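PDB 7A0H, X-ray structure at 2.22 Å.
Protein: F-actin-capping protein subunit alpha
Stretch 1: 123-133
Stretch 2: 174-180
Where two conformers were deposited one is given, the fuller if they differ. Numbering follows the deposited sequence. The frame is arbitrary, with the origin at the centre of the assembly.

Stretch 1 (123-133) KLKEYVDIYYK
Stretch 2, residues 174-180: FLLICCD

Residues 123-131 form the end of a helix that begins earlier in the chain. Residues 174-180 belong to a strand that continues beyond both ends of the stretch. The helix packs along the strand with its N-to-C direction 27° from that of the strand (signed -27°). The axes approach to 9.9 Å. In register, the CA of L124 lies 7.8 Å from the CA of L175, and the CA of Y132 lies 9.7 Å from the CA of C179.

The helix has regular phi/psi near -63/-43 through D129. I130 is -77/-39. The i to i-4 backbone hydrogen bonds run from Y127 N to K123 O (2.8 Å) through to Y132 N to V128 O (3.0 Å). Y131 (-110/-22) drifts from these values, and Y132 (-82/133) is the first residue to leave helical phi/psi. The strand is extended, with phi from -114 to -149 and psi from 119 to 139. L175, I177 and C179 point their CB atoms toward the helix. L176 and C178 point theirs away.

The contact buries 323 Å² in total, and no hydrogen bond crosses it. It is held by apolar packing.

I177 is the centre and covers the most surface. Its rotamer is m,t (-55°, 173°). This carries I177 CD1 to 3.5 Å from Y127 CE2, 4.0 Å from V128 CG2 and 3.4 Å from Y132 OH. CD1 lies at the edge of the Y127 ring, near its plane. An aliphatic side chain suits this place because its neighbours are mostly carbon. I177 CG1 meets L124 CD1 at 3.6 Å, and I177 CG2 meets Y132 CE1 at 3.6 Å.

L124 is the main helix residue in the contact. Its rotamer is t,p (-167°, 65°), and its CB points toward the strand. CD1 packs on I177. L124 CD2 lies 3.6 Å from the backbone L176 O and 4.5 Å from CB of L175 (m,p; -62°, 84°). The forked end thus spans three successive strand residues.

Y132 closes the other end. With chi1 -77° (m) and chi2 -142°, its buried ring reaches both I177 and C179. C179 has chi1 -72° (m). C179 SG is 3.6 Å from Y132 CD1 and 4.8 Å from the Y132 ring centroid, 88° off the ring normal, so the sulfur sits at the ring edge. The polarizable sulfur suits this apolar setting. Y132 OH is hydrogen-bonded elsewhere in the structure.

Y127 (chi1 164°, t; chi2 69°) and V128 (chi1 167°, t) also point toward the strand, but each covers little surface.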

ATOM      1  N   LYS A 123      20.801  30.426  -3.133  1.00 39.08           N
ATOM      2  CA  LYS A 123      21.419  29.393  -3.962  1.00 32.91           C
ATOM      3  C   LYS A 123      20.433  28.228  -4.176  1.00 54.47           C
ATOM      4  O   LYS A 123      20.408  27.632  -5.263  1.00 41.49           O
ATOM      5  CB  LYS A 123      22.649  28.807  -3.270  1.00 38.34           C
ATOM      6  CG  LYS A 123      23.838  29.736  -3.081  1.00 45.27           C
ATOM      7  CD  LYS A 123      24.076  30.622  -4.276  1.00 45.27           C
ATOM      8  CE  LYS A 123      25.262  31.624  -3.997  1.00 44.22           C
ATOM      9  NZ  LYS A 123      25.412  32.479  -5.238  1.00 50.12           N
ATOM     10  N   LEU A 124      19.609  27.912  -3.135  1.00 46.32           N
ATOM     11  CA  LEU A 124      18.589  26.845  -3.248  1.00 33.86           C
ATOM     12  C   LEU A 124      17.582  27.213  -4.294  1.00 32.62           C
ATOM     13  O   LEU A 124      17.313  26.454  -5.211  1.00 44.52           O
ATOM     14  CB  LEU A 124      17.870  26.601  -1.937  1.00 43.19           C
ATOM     15  CG  LEU A 124      17.010  25.309  -1.851  1.00 50.70           C
ATOM     16  CD1 LEU A 124      17.804  23.972  -1.927  1.00 44.54           C
ATOM     17  CD2 LEU A 124      16.226  25.351  -0.494  1.00 38.00           C
ATOM     18  N   LYS A 125      17.116  28.434  -4.275  1.00 38.82           N
ATOM     19  CA  LYS A 125      16.201  28.819  -5.337  1.00 43.40           C
ATOM     20  C   LYS A 125      16.861  28.802  -6.709  1.00 51.29           C
ATOM     21  O   LYS A 125      16.238  28.375  -7.698  1.00 54.08           O
ATOM     22  CB  LYS A 125      15.587  30.195  -5.023  1.00 44.33           C
ATOM     23  CG  LYS A 125      14.515  29.975  -3.794  1.00 42.07           C
ATOM     24  CD  LYS A 125      13.667  31.132  -3.446  1.00 69.14           C
ATOM     25  CE  LYS A 125      12.885  30.824  -2.163  1.00 70.08           C
ATOM     26  NZ  LYS A 125      11.831  29.765  -2.327  1.00 55.39           N
ATOM     27  N   GLU A 126      18.116  29.259  -6.812  1.00 49.01           N
ATOM     28  CA  GLU A 126      18.748  29.280  -8.133  1.00 40.41           C
ATOM     29  C   GLU A 126      18.883  27.865  -8.647  1.00 35.25           C
ATOM     30  O   GLU A 126      18.632  27.563  -9.835  1.00 37.24           O
ATOM     31  CB  GLU A 126      20.108  30.005  -8.054  1.00 48.22           C
ATOM     32  CG  GLU A 126      20.992  29.928  -9.305  1.00 66.90           C
ATOM     33  CD  GLU A 126      22.394  30.616  -9.146  1.00 75.49           C
ATOM     34  OE1 GLU A 126      23.204  30.212  -8.249  1.00 55.36           O
ATOM     35  OE2 GLU A 126      22.656  31.562  -9.932  1.00 79.27           O
ATOM     36  N   TYR A 127      19.221  26.962  -7.735  1.00 34.29           N
ATOM     37  CA  TYR A 127      19.462  25.593  -8.091  1.00 42.40           C
ATOM     38  C   TYR A 127      18.207  24.989  -8.709  1.00 47.82           C
ATOM     39  O   TYR A 127      18.257  24.341  -9.774  1.00 50.00           O
ATOM     40  CB  TYR A 127      19.889  24.876  -6.820  1.00 33.82           C
ATOM     41  CG  TYR A 127      19.793  23.365  -6.952  1.00 45.15           C
ATOM     42  CD1 TYR A 127      20.642  22.710  -7.762  1.00 40.41           C
ATOM     43  CD2 TYR A 127      18.792  22.582  -6.245  1.00 47.34           C
ATOM     44  CE1 TYR A 127      20.627  21.329  -7.901  1.00 39.46           C
ATOM     45  CE2 TYR A 127      18.768  21.232  -6.339  1.00 35.64           C
ATOM     46  CZ  TYR A 127      19.677  20.585  -7.236  1.00 41.48           C
ATOM     47  OH  TYR A 127      19.597  19.233  -7.443  1.00 40.44           O
ATOM     48  N   VAL A 128      17.061  25.190  -8.054  1.00 43.09           N
ATOM     49  CA  VAL A 128      15.795  24.675  -8.578  1.00 39.96           C
ATOM     50  C   VAL A 128      15.508  25.308  -9.925  1.00 37.14           C
ATOM     51  O   VAL A 128      15.080  24.656 -10.877  1.00 51.41           O
ATOM     52  CB  VAL A 128      14.662  24.986  -7.556  1.00 46.78           C
ATOM     53  CG1 VAL A 128      13.304  24.759  -8.177  1.00 44.11           C
ATOM     54  CG2 VAL A 128      14.896  24.176  -6.312  1.00 40.80           C
ATOM     55  N   ASP A 129      15.723  26.593 -10.012  1.00 44.28           N
ATOM     56  CA  ASP A 129      15.486  27.298 -11.257  1.00 52.04           C
ATOM     57  C   ASP A 129      16.326  26.726 -12.381  1.00 51.72           C
ATOM     58  O   ASP A 129      15.872  26.597 -13.539  1.00 59.30           O
ATOM     59  CB  ASP A 129      15.865  28.776 -11.016  1.00 52.64           C
ATOM     60  CG  ASP A 129      15.671  29.632 -12.220  1.00 55.50           C
ATOM     61  OD1 ASP A 129      14.618  29.506 -12.877  1.00 72.39           O
ATOM     62  OD2 ASP A 129      16.550  30.482 -12.483  1.00 89.83           O
ATOM     63  N   ILE A 130      17.582  26.416 -12.086  1.00 43.98           N
ATOM     64  CA  ILE A 130      18.429  25.972 -13.186  1.00 53.70           C
ATOM     65  C   ILE A 130      18.139  24.522 -13.577  1.00 45.27           C
ATOM     66  O   ILE A 130      18.198  24.178 -14.748  1.00 47.46           O
ATOM     67  CB  ILE A 130      19.904  26.158 -12.807  1.00 46.35           C
ATOM     68  CG1 ILE A 130      20.213  27.655 -12.709  1.00 52.62           C
ATOM     69  CG2 ILE A 130      20.825  25.551 -13.855  1.00 50.09           C
ATOM     70  CD1 ILE A 130      21.623  27.975 -12.115  1.00 43.52           C
ATOM     71  N   TYR A 131      17.886  23.646 -12.610  1.00 55.05           N
ATOM     72  CA  TYR A 131      17.928  22.207 -12.836  1.00 54.82           C
ATOM     73  C   TYR A 131      16.588  21.438 -12.824  1.00 60.58           C
ATOM     74  O   TYR A 131      16.550  20.327 -13.375  1.00 61.44           O
ATOM     75  CB  TYR A 131      18.817  21.562 -11.768  1.00 49.85           C
ATOM     76  CG  TYR A 131      20.192  21.983 -11.948  1.00 55.45           C
ATOM     77  CD1 TYR A 131      20.922  21.520 -13.013  1.00 56.80           C
ATOM     78  CD2 TYR A 131      20.800  22.816 -11.065  1.00 52.44           C
ATOM     79  CE1 TYR A 131      22.205  21.921 -13.210  1.00 55.61           C
ATOM     80  CE2 TYR A 131      22.029  23.186 -11.235  1.00 51.01           C
ATOM     81  CZ  TYR A 131      22.755  22.748 -12.313  1.00 49.19           C
ATOM     82  OH  TYR A 131      24.060  23.149 -12.481  1.00 43.36           O
ATOM     83  N   TYR A 132      15.523  21.961 -12.186  1.00 52.87           N
ATOM     84  CA  TYR A 132      14.188  21.330 -12.182  1.00 57.57           C
ATOM     85  C   TYR A 132      13.421  21.668 -13.463  1.00 50.26           C
ATOM     86  O   TYR A 132      13.407  22.806 -13.934  1.00 50.42           O
ATOM     87  CB  TYR A 132      13.356  21.797 -10.932  1.00 52.42           C
ATOM     88  CG  TYR A 132      13.779  21.116  -9.635  1.00 53.55           C
ATOM     89  CD1 TYR A 132      12.859  20.735  -8.646  1.00 56.77           C
ATOM     90  CD2 TYR A 132      15.109  20.812  -9.422  1.00 50.84           C
ATOM     91  CE1 TYR A 132      13.268  20.037  -7.509  1.00 53.20           C
ATOM     92  CE2 TYR A 132      15.533  20.164  -8.294  1.00 52.00           C
ATOM     93  CZ  TYR A 132      14.619  19.766  -7.317  1.00 53.06           C
ATOM     94  OH  TYR A 132      15.101  19.039  -6.196  1.00 48.35           O
ATOM     95  N   LYS A 133      12.842  20.665 -14.052  1.00 51.61           N
ATOM     96  CA  LYS A 133      11.807  20.827 -15.054  1.00 59.91           C
ATOM     97  C   LYS A 133      10.937  22.057 -14.821  1.00 59.02           C
ATOM     98  O   LYS A 133      10.427  22.293 -13.708  1.00 61.35           O
ATOM     99  CB  LYS A 133      10.870  19.589 -15.044  1.00 66.75           C
ATOM    100  CG  LYS A 133      11.499  18.253 -15.464  1.00 63.54           C
ATOM    101  CD  LYS A 133      10.529  17.037 -15.312  1.00 63.59           C
ATOM    102  CE  LYS A 133      11.306  15.753 -15.452  1.00 59.74           C
ATOM    103  NZ  LYS A 133      10.542  14.508 -15.073  1.00 86.44           N
ATOM    104  N   PHE A 174      18.500  24.137   7.865  1.00 43.74           N
ATOM    105  CA  PHE A 174      17.702  23.071   7.331  1.00 41.98           C
ATOM    106  C   PHE A 174      17.207  23.565   6.007  1.00 43.27           C
ATOM    107  O   PHE A 174      16.562  24.624   5.952  1.00 45.64           O
ATOM    108  CB  PHE A 174      16.568  22.741   8.249  1.00 46.64           C
ATOM    109  CG  PHE A 174      15.733  21.537   7.797  1.00 46.82           C
ATOM    110  CD1 PHE A 174      16.252  20.267   7.912  1.00 48.02           C
ATOM    111  CD2 PHE A 174      14.451  21.697   7.266  1.00 45.02           C
ATOM    112  CE1 PHE A 174      15.510  19.140   7.540  1.00 49.32           C
ATOM    113  CE2 PHE A 174      13.662  20.564   6.888  1.00 47.06           C
ATOM    114  CZ  PHE A 174      14.181  19.301   7.039  1.00 49.67           C
ATOM    115  N   LEU A 175      17.595  22.841   4.947  1.00 35.27           N
ATOM    116  CA  LEU A 175      17.327  23.230   3.559  1.00 36.68           C
ATOM    117  C   LEU A 175      16.395  22.186   3.023  1.00 37.82           C
ATOM    118  O   LEU A 175      16.652  20.979   3.214  1.00 37.96           O
ATOM    119  CB  LEU A 175      18.600  23.262   2.665  1.00 45.11           C
ATOM    120  CG  LEU A 175      19.760  24.226   2.972  1.00 51.41           C
ATOM    121  CD1 LEU A 175      20.641  23.581   4.012  1.00 48.89           C
ATOM    122  CD2 LEU A 175      20.582  24.670   1.721  1.00 40.32           C
ATOM    123  N   LEU A 176      15.392  22.636   2.280  1.00 36.07           N
ATOM    124  CA  LEU A 176      14.284  21.755   1.908  1.00 36.81           C
ATOM    125  C   LEU A 176      13.682  22.120   0.559  1.00 42.39           C
ATOM    126  O   LEU A 176      13.362  23.308   0.267  1.00 39.65           O
ATOM    127  CB  LEU A 176      13.171  21.846   2.962  1.00 42.95           C
ATOM    128  CG  LEU A 176      11.847  21.042   2.790  1.00 42.85           C
ATOM    129  CD1 LEU A 176      12.122  19.552   2.866  1.00 38.72           C
ATOM    130  CD2 LEU A 176      10.852  21.474   3.954  1.00 45.86           C
ATOM    131  N   ILE A 177      13.550  21.079  -0.267  1.00 34.87           N
ATOM    132  CA  ILE A 177      12.891  21.203  -1.573  1.00 39.39           C
ATOM    133  C   ILE A 177      11.673  20.251  -1.622  1.00 34.28           C
ATOM    134  O   ILE A 177      11.810  19.060  -1.309  1.00 31.70           O
ATOM    135  CB  ILE A 177      13.817  20.867  -2.746  1.00 35.44           C
ATOM    136  CG1 ILE A 177      15.091  21.709  -2.713  1.00 39.30           C
ATOM    137  CG2 ILE A 177      13.063  21.116  -4.089  1.00 36.27           C
ATOM    138  CD1 ILE A 177      16.230  21.241  -3.873  1.00 46.55           C
ATOM    139  N   CYS A 178      10.592  20.765  -2.173  1.00 36.19           N
ATOM    140  CA  CYS A 178       9.354  19.965  -2.296  1.00 35.65           C
ATOM    141  C   CYS A 178       8.748  20.086  -3.668  1.00 43.51           C
ATOM    142  O   CYS A 178       8.552  21.219  -4.193  1.00 38.12           O
ATOM    143  CB  CYS A 178       8.250  20.476  -1.282  1.00 45.91           C
ATOM    144  SG  CYS A 178       8.797  20.579   0.362  1.00 47.83           S
ATOM    145  N   CYS A 179       8.399  18.937  -4.267  0.57 40.34           N
ATOM    146  CA  CYS A 179       7.570  18.967  -5.479  0.57 48.71           C
ATOM    147  C   CYS A 179       6.482  17.897  -5.363  0.57 47.76           C
ATOM    148  O   CYS A 179       6.717  16.773  -4.899  0.57 48.01           O
ATOM    149  CB  CYS A 179       8.399  18.809  -6.814  0.57 46.82           C
ATOM    150  SG  CYS A 179       9.475  20.296  -7.352  0.57 47.01           S
ATOM    151  N   ASP A 180       5.291  18.283  -5.796  1.00 43.12           N
ATOM    152  CA  ASP A 180       4.084  17.479  -5.780  1.00 52.02           C
ATOM    153  C   ASP A 180       3.467  17.574  -7.166  1.00 52.26           C
ATOM    154  O   ASP A 180       3.304  18.682  -7.712  1.00 58.87           O
ATOM    155  CB  ASP A 180       3.068  17.970  -4.727  1.00 46.46           C
ATOM    156  CG  ASP A 180       3.496  17.647  -3.289  1.00 55.03           C
ATOM    157  OD1 ASP A 180       3.960  16.547  -2.925  1.00 51.86           O
ATOM    158  OD2 ASP A 180       3.364  18.563  -2.506  1.00 61.66           O
TER